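Local coordinates for assembly chaperone of ribosomal protein L4 (Acl4) (Chaetomium thermophilum, PDB 5TQB) that probably acts as a dedicated chaperone of ribosomal protein L4, keeping it soluble before ribosome assembly, through a helical tetratricopeptide-repeat-like fold, at residues A110-M121 against A137-T148. Numbering follows the deposited sequence.
Sequences ATVLRAQIQSLM and AIADKRRRLAET. With EDO (1,2-ethanediol), chain I.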
ATOM      1  N   ALA B 110      14.318 -14.674 -13.047  1.00 60.57           N
ATOM      2  CA  ALA B 110      13.734 -14.322 -14.334  1.00 63.77           C
ATOM      3  C   ALA B 110      13.679 -15.544 -15.251  1.00 64.82           C
ATOM      4  O   ALA B 110      12.693 -15.749 -15.960  1.00 65.37           O
ATOM      5  CB  ALA B 110      14.528 -13.201 -14.985  1.00 64.35           C
ATOM      6  N   THR B 111      14.735 -16.355 -15.226  1.00 65.59           N
ATOM      7  CA  THR B 111      14.805 -17.563 -16.049  1.00 68.89           C
ATOM      8  C   THR B 111      13.647 -18.511 -15.738  1.00 67.40           C
ATOM      9  O   THR B 111      12.993 -19.022 -16.647  1.00 65.41           O
ATOM     10  CB  THR B 111      16.137 -18.318 -15.840  1.00 69.52           C
ATOM     11  OG1 THR B 111      17.232 -17.474 -16.206  1.00 70.98           O
ATOM     12  CG2 THR B 111      16.191 -19.584 -16.686  1.00 70.09           C
ATOM     13  N   VAL B 112      13.402 -18.742 -14.451  1.00 66.38           N
ATOM     14  CA  VAL B 112      12.311 -19.611 -14.023  1.00 65.58           C
ATOM     15  C   VAL B 112      10.974 -19.041 -14.474  1.00 64.73           C
ATOM     16  O   VAL B 112      10.137 -19.762 -15.011  1.00 66.07           O
ATOM     17  CB  VAL B 112      12.304 -19.791 -12.493  1.00 63.52           C
ATOM     18  CG1 VAL B 112      11.099 -20.613 -12.042  1.00 61.26           C
ATOM     19  CG2 VAL B 112      13.595 -20.456 -12.037  1.00 64.31           C
ATOM     20  N   LEU B 113      10.782 -17.743 -14.259  1.00 63.25           N
ATOM     21  CA  LEU B 113       9.546 -17.074 -14.657  1.00 64.74           C
ATOM     22  C   LEU B 113       9.292 -17.167 -16.161  1.00 66.50           C
ATOM     23  O   LEU B 113       8.178 -17.468 -16.584  1.00 69.40           O
ATOM     24  CB  LEU B 113       9.574 -15.602 -14.233  1.00 64.27           C
ATOM     25  CG  LEU B 113       9.381 -15.322 -12.744  1.00 63.80           C
ATOM     26  CD1 LEU B 113       9.753 -13.876 -12.416  1.00 65.45           C
ATOM     27  CD2 LEU B 113       7.952 -15.624 -12.316  1.00 60.71           C
ATOM     28  N   ARG B 114      10.318 -16.908 -16.967  1.00 65.98           N
ATOM     29  CA  ARG B 114      10.161 -16.942 -18.419  1.00 68.50           C
ATOM     30  C   ARG B 114       9.748 -18.322 -18.926  1.00 70.07           C
ATOM     31  O   ARG B 114       8.957 -18.429 -19.866  1.00 70.57           O
ATOM     32  CB  ARG B 114      11.445 -16.497 -19.115  1.00 71.47           C
ATOM     33  CG  ARG B 114      11.384 -15.078 -19.639  1.00 74.09           C
ATOM     34  CD  ARG B 114      12.622 -14.745 -20.432  1.00 77.18           C
ATOM     35  NE  ARG B 114      13.803 -14.621 -19.581  1.00 76.56           N
ATOM     36  CZ  ARG B 114      14.359 -13.471 -19.214  1.00 72.46           C
ATOM     37  NH1 ARG B 114      13.856 -12.310 -19.620  1.00 71.47           N
ATOM     38  NH2 ARG B 114      15.433 -13.484 -18.438  1.00 71.72           N
ATOM     39  N   ALA B 115      10.282 -19.368 -18.302  1.00 69.80           N
ATOM     40  CA  ALA B 115       9.935 -20.741 -18.666  1.00 70.04           C
ATOM     41  C   ALA B 115       8.484 -21.054 -18.297  1.00 70.96           C
ATOM     42  O   ALA B 115       7.767 -21.692 -19.063  1.00 70.54           O
ATOM     43  CB  ALA B 115      10.876 -21.720 -17.988  1.00 68.78           C
ATOM     44  N   GLN B 116       8.059 -20.597 -17.123  1.00 73.55           N
ATOM     45  CA  GLN B 116       6.684 -20.792 -16.671  1.00 73.56           C
ATOM     46  C   GLN B 116       5.698 -20.064 -17.581  1.00 73.96           C
ATOM     47  O   GLN B 116       4.657 -20.612 -17.948  1.00 76.88           O
ATOM     48  CB  GLN B 116       6.526 -20.301 -15.235  1.00 72.01           C
ATOM     49  CG  GLN B 116       7.237 -21.158 -14.211  1.00 73.21           C
ATOM     50  CD  GLN B 116       7.133 -20.587 -12.815  1.00 77.39           C
ATOM     51  OE1 GLN B 116       6.876 -19.397 -12.634  1.00 78.93           O
ATOM     52  NE2 GLN B 116       7.327 -21.436 -11.816  1.00 80.53           N
ATOM     53  N   ILE B 117       6.034 -18.826 -17.935  1.00 71.84           N
ATOM     54  CA  ILE B 117       5.256 -18.051 -18.897  1.00 71.59           C
ATOM     55  C   ILE B 117       5.100 -18.822 -20.200  1.00 73.95           C
ATOM     56  O   ILE B 117       3.997 -18.950 -20.726  1.00 74.00           O
ATOM     57  CB  ILE B 117       5.929 -16.694 -19.198  1.00 69.30           C
ATOM     58  CG1 ILE B 117       5.827 -15.778 -17.979  1.00 68.76           C
ATOM     59  CG2 ILE B 117       5.272 -16.005 -20.393  1.00 68.51           C
ATOM     60  CD1 ILE B 117       6.725 -14.568 -18.038  1.00 66.70           C
ATOM     61  N   GLN B 118       6.215 -19.325 -20.720  1.00 79.05           N
ATOM     62  CA  GLN B 118       6.215 -20.065 -21.981  1.00 84.77           C
ATOM     63  C   GLN B 118       5.407 -21.361 -21.875  1.00 84.11           C
ATOM     64  O   GLN B 118       4.780 -21.789 -22.842  1.00 81.87           O
ATOM     65  CB  GLN B 118       7.652 -20.377 -22.417  1.00 87.25           C
ATOM     66  CG  GLN B 118       7.761 -21.140 -23.739  1.00 92.73           C
ATOM     67  CD  GLN B 118       7.224 -20.355 -24.926  1.00 96.54           C
ATOM     68  OE1 GLN B 118       7.539 -19.176 -25.103  1.00 97.24           O
ATOM     69  NE2 GLN B 118       6.410 -21.009 -25.747  1.00 98.49           N
ATOM     70  N   SER B 119       5.427 -21.978 -20.696  1.00 85.27           N
ATOM     71  CA  SER B 119       4.678 -23.206 -20.463  1.00 87.01           C
ATOM     72  C   SER B 119       3.175 -22.937 -20.413  1.00 87.55           C
ATOM     73  O   SER B 119       2.384 -23.720 -20.935  1.00 89.95           O
ATOM     74  CB  SER B 119       5.135 -23.867 -19.163  1.00 87.97           C
ATOM     75  OG  SER B 119       4.264 -24.920 -18.792  1.00 90.24           O
ATOM     76  N   LEU B 120       2.782 -21.834 -19.783  1.00 84.58           N
ATOM     77  CA  LEU B 120       1.371 -21.466 -19.715  1.00 82.94           C
ATOM     78  C   LEU B 120       0.816 -21.162 -21.103  1.00 84.91           C
ATOM     79  O   LEU B 120      -0.350 -21.441 -21.388  1.00 85.82           O
ATOM     80  CB  LEU B 120       1.175 -20.256 -18.801  1.00 80.59           C
ATOM     81  CG  LEU B 120       1.335 -20.512 -17.301  1.00 77.46           C
ATOM     82  CD1 LEU B 120       1.420 -19.201 -16.537  1.00 74.19           C
ATOM     83  CD2 LEU B 120       0.184 -21.360 -16.781  1.00 78.02           C
HETATM   84  N   MSE B 121       1.655 -20.592 -21.963  1.00 87.27           N
HETATM   85  CA  MSE B 121       1.255 -20.256 -23.327  1.00 92.99           C
HETATM   86  C   MSE B 121       1.068 -21.499 -24.194  1.00 99.72           C
HETATM   87  O   MSE B 121       0.202 -21.526 -25.070  1.00101.84           O
HETATM   88  CB  MSE B 121       2.284 -19.328 -23.975  1.00 92.56           C
HETATM   89  CG  MSE B 121       2.118 -17.864 -23.601  1.00 92.01           C
HETATM   90 SE   MSE B 121       3.202 -16.679 -24.706  1.00215.61          SE
HETATM   91  CE  MSE B 121       4.967 -17.320 -24.188  1.00 92.32           C
ATOM     92  N   ALA B 137      -3.155 -16.015 -15.322  1.00 77.00           N
ATOM     93  CA  ALA B 137      -1.933 -16.567 -14.753  1.00 73.84           C
ATOM     94  C   ALA B 137      -0.719 -16.053 -15.518  1.00 69.33           C
ATOM     95  O   ALA B 137       0.301 -15.715 -14.917  1.00 66.91           O
ATOM     96  CB  ALA B 137      -1.976 -18.091 -14.784  1.00 73.23           C
ATOM     97  N   ILE B 138      -0.837 -16.004 -16.843  1.00 68.93           N
ATOM     98  CA  ILE B 138       0.216 -15.466 -17.701  1.00 69.67           C
ATOM     99  C   ILE B 138       0.479 -14.001 -17.365  1.00 70.15           C
ATOM    100  O   ILE B 138       1.628 -13.573 -17.274  1.00 68.80           O
ATOM    101  CB  ILE B 138      -0.157 -15.591 -19.196  1.00 70.78           C
ATOM    102  CG1 ILE B 138      -0.125 -17.056 -19.627  1.00 73.31           C
ATOM    103  CG2 ILE B 138       0.815 -14.801 -20.079  1.00 72.89           C
ATOM    104  CD1 ILE B 138      -0.799 -17.320 -20.956  1.00 75.90           C
ATOM    105  N   ALA B 139      -0.595 -13.240 -17.185  1.00 72.15           N
ATOM    106  CA  ALA B 139      -0.491 -11.824 -16.858  1.00 72.68           C
ATOM    107  C   ALA B 139       0.261 -11.632 -15.545  1.00 73.98           C
ATOM    108  O   ALA B 139       1.202 -10.837 -15.471  1.00 75.87           O
ATOM    109  CB  ALA B 139      -1.874 -11.205 -16.776  1.00 72.45           C
ATOM    110  N   ASP B 140      -0.155 -12.371 -14.519  1.00 73.40           N
ATOM    111  CA  ASP B 140       0.494 -12.331 -13.214  1.00 72.14           C
ATOM    112  C   ASP B 140       1.978 -12.617 -13.344  1.00 66.03           C
ATOM    113  O   ASP B 140       2.808 -11.908 -12.782  1.00 63.54           O
ATOM    114  CB  ASP B 140      -0.132 -13.365 -12.274  1.00 80.32           C
ATOM    115  CG  ASP B 140      -1.438 -12.892 -11.665  1.00 90.01           C
ATOM    116  OD1 ASP B 140      -1.500 -11.726 -11.218  1.00 92.15           O
ATOM    117  OD2 ASP B 140      -2.399 -13.692 -11.625  1.00 94.91           O
ATOM    118  N   LYS B 141       2.305 -13.669 -14.087  1.00 65.74           N
ATOM    119  CA  LYS B 141       3.691 -14.087 -14.250  1.00 65.39           C
ATOM    120  C   LYS B 141       4.526 -13.045 -15.003  1.00 62.39           C
ATOM    121  O   LYS B 141       5.670 -12.789 -14.640  1.00 60.22           O
ATOM    122  CB  LYS B 141       3.764 -15.427 -14.980  1.00 67.33           C
ATOM    123  CG  LYS B 141       4.227 -16.578 -14.109  1.00 71.00           C
ATOM    124  CD  LYS B 141       3.213 -16.897 -13.030  1.00 74.61           C
ATOM    125  CE  LYS B 141       3.590 -18.156 -12.265  1.00 75.99           C
ATOM    126  NZ  LYS B 141       4.876 -18.008 -11.528  1.00 75.53           N
ATOM    127  N   ARG B 142       3.956 -12.464 -16.056  1.00 61.77           N
ATOM    128  CA  ARG B 142       4.653 -11.452 -16.845  1.00 64.91           C
ATOM    129  C   ARG B 142       4.914 -10.196 -16.020  1.00 64.82           C
ATOM    130  O   ARG B 142       5.932  -9.522 -16.202  1.00 63.62           O
ATOM    131  CB  ARG B 142       3.848 -11.092 -18.097  1.00 66.36           C
ATOM    132  CG  ARG B 142       3.982 -12.100 -19.224  1.00 69.38           C
ATOM    133  CD  ARG B 142       3.082 -11.755 -20.402  1.00 70.61           C
ATOM    134  NE  ARG B 142       3.306 -12.653 -21.531  1.00 72.11           N
ATOM    135  CZ  ARG B 142       2.451 -12.828 -22.535  1.00 76.11           C
ATOM    136  NH1 ARG B 142       1.297 -12.174 -22.559  1.00 78.52           N
ATOM    137  NH2 ARG B 142       2.747 -13.668 -23.515  1.00 77.52           N
ATOM    138  N   ARG B 143       3.992  -9.885 -15.114  1.00 63.75           N
ATOM    139  CA  ARG B 143       4.146  -8.720 -14.252  1.00 64.21           C
ATOM    140  C   ARG B 143       5.254  -8.940 -13.229  1.00 62.59           C
ATOM    141  O   ARG B 143       6.037  -8.031 -12.963  1.00 62.74           O
ATOM    142  CB  ARG B 143       2.829  -8.382 -13.562  1.00 65.80           C
ATOM    143  CG  ARG B 143       1.811  -7.795 -14.512  1.00 70.02           C
ATOM    144  CD  ARG B 143       0.422  -7.796 -13.920  1.00 72.50           C
ATOM    145  NE  ARG B 143      -0.566  -7.347 -14.892  1.00 77.02           N
ATOM    146  CZ  ARG B 143      -1.877  -7.380 -14.694  1.00 78.70           C
ATOM    147  NH1 ARG B 143      -2.363  -7.850 -13.554  1.00 76.36           N
ATOM    148  NH2 ARG B 143      -2.700  -6.948 -15.638  1.00 82.55           N
ATOM    149  N   ARG B 144       5.329 -10.148 -12.671  1.00 58.38           N
ATOM    150  CA  ARG B 144       6.402 -10.482 -11.738  1.00 58.38           C
ATOM    151  C   ARG B 144       7.748 -10.418 -12.451  1.00 56.67           C
ATOM    152  O   ARG B 144       8.751  -9.986 -11.874  1.00 52.02           O
ATOM    153  CB  ARG B 144       6.205 -11.885 -11.143  1.00 61.43           C
ATOM    154  CG  ARG B 144       4.969 -12.057 -10.255  1.00 62.83           C
ATOM    155  CD  ARG B 144       4.982 -11.162  -9.014  1.00 62.33           C
ATOM    156  NE  ARG B 144       4.376  -9.854  -9.267  1.00 62.21           N
ATOM    157  CZ  ARG B 144       3.072  -9.646  -9.444  1.00 64.24           C
ATOM    158  NH1 ARG B 144       2.210 -10.661  -9.411  1.00 64.52           N
ATOM    159  NH2 ARG B 144       2.627  -8.416  -9.668  1.00 62.40           N
ATOM    160  N   LEU B 145       7.767 -10.866 -13.705  1.00 61.77           N
ATOM    161  CA  LEU B 145       8.977 -10.823 -14.517  1.00 63.28           C
ATOM    162  C   LEU B 145       9.367  -9.381 -14.806  1.00 64.58           C
ATOM    163  O   LEU B 145      10.534  -9.018 -14.688  1.00 67.18           O
ATOM    164  CB  LEU B 145       8.783 -11.574 -15.835  1.00 65.24           C
ATOM    165  CG  LEU B 145       9.977 -11.517 -16.800  1.00 65.92           C
ATOM    166  CD1 LEU B 145      11.224 -12.117 -16.169  1.00 63.44           C
ATOM    167  CD2 LEU B 145       9.655 -12.226 -18.107  1.00 68.25           C
ATOM    168  N   ALA B 146       8.385  -8.568 -15.187  1.00 62.72           N
ATOM    169  CA  ALA B 146       8.625  -7.162 -15.494  1.00 62.99           C
ATOM    170  C   ALA B 146       9.208  -6.451 -14.279  1.00 63.87           C
ATOM    171  O   ALA B 146      10.154  -5.662 -14.391  1.00 64.04           O
ATOM    172  CB  ALA B 146       7.340  -6.495 -15.926  1.00 63.30           C
ATOM    173  N   GLU B 147       8.642  -6.749 -13.113  1.00 61.36           N
ATOM    174  CA  GLU B 147       9.122  -6.188 -11.860  1.00 57.51           C
ATOM    175  C   GLU B 147      10.543  -6.660 -11.551  1.00 54.94           C
ATOM    176  O   GLU B 147      11.316  -5.944 -10.925  1.00 52.34           O
ATOM    177  CB  GLU B 147       8.179  -6.566 -10.716  1.00 52.48           C
ATOM    178  CG  GLU B 147       6.814  -5.881 -10.775  1.00 55.77           C
ATOM    179  CD  GLU B 147       5.727  -6.640 -10.000  1.00 58.84           C
ATOM    180  OE1 GLU B 147       6.069  -7.533  -9.195  1.00 55.21           O
ATOM    181  OE2 GLU B 147       4.528  -6.346 -10.203  1.00 60.36           O
ATOM    182  N   THR B 148      10.882  -7.868 -11.995  1.00 56.02           N
ATOM    183  CA  THR B 148      12.215  -8.420 -11.769  1.00 53.78           C
ATOM    184  C   THR B 148      13.239  -7.683 -12.625  1.00 56.73           C
ATOM    185  O   THR B 148      14.350  -7.386 -12.174  1.00 56.41           O
ATOM    186  CB  THR B 148      12.260  -9.926 -12.091  1.00 52.24           C
ATOM    187  OG1 THR B 148      11.379 -10.634 -11.205  1.00 57.73           O
ATOM    188  CG2 THR B 148      13.665 -10.477 -11.932  1.00 50.63           C
TER
HETATM  189  C1  EDO I 405       4.475  -7.023  -6.357  1.00 96.37           C
HETATM  190  O1  EDO I 405       4.197  -5.734  -6.864  1.00 95.15           O
HETATM  191  C2  EDO I 405       5.843  -7.014  -5.713  1.00 98.32           C
HETATM  192  O2  EDO I 405       6.722  -6.267  -6.524  1.00100.82           O
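Leu145 turns its CG trans to its own backbone N (chi1 177°), which lays both methyls against the side chains of 110-121, while Lys141 bends at chi2 and chi4 to bring NZ round to Gln116. The Leu145 side chain is a knob in the hole formed by Ala110, Leu113, Arg114 and Ile117: CD1 lies 3.7 Å from Ala110 CB, and CD2 meets Ile117 CD1 at 3.8 Å and the Arg114 CG methylene. Leu113 answers with CD1 against Leu145 CA and Thr148 OG1, a hydroxyl that donates to Arg144 O one turn back. At the other end Leu120 CB packs on Ile138 CG1 at 3.6 Å, and Leu120 CD1 reaches Ala137 CB. Ile117 CG1 and Lys141 CB touch as their side chains run past each other in opposite directions. Lys141 NZ donates to Gln116 OE1 over 2.7 Å, from above the amide carbonyl plane, and a salt bridge to Glu79 gives the ammonium a second, charged partner. On another flank, the selenium of selenomethionine Met121 lies 3.3 Å from Arg142 NH2, oblique to the guanidinium. The segments form part of an antiparallel hairpin of the long helices 100-125 and 131-156; the axes of 110-121 and 137-148 approach to 9.5 Å, with 159° between their N-to-C directions. Helix 86-94 meets Val112 and Thr148, while helix 166-180 packs on Leu145 through Ile180 and pairs Glu176 with Arg114.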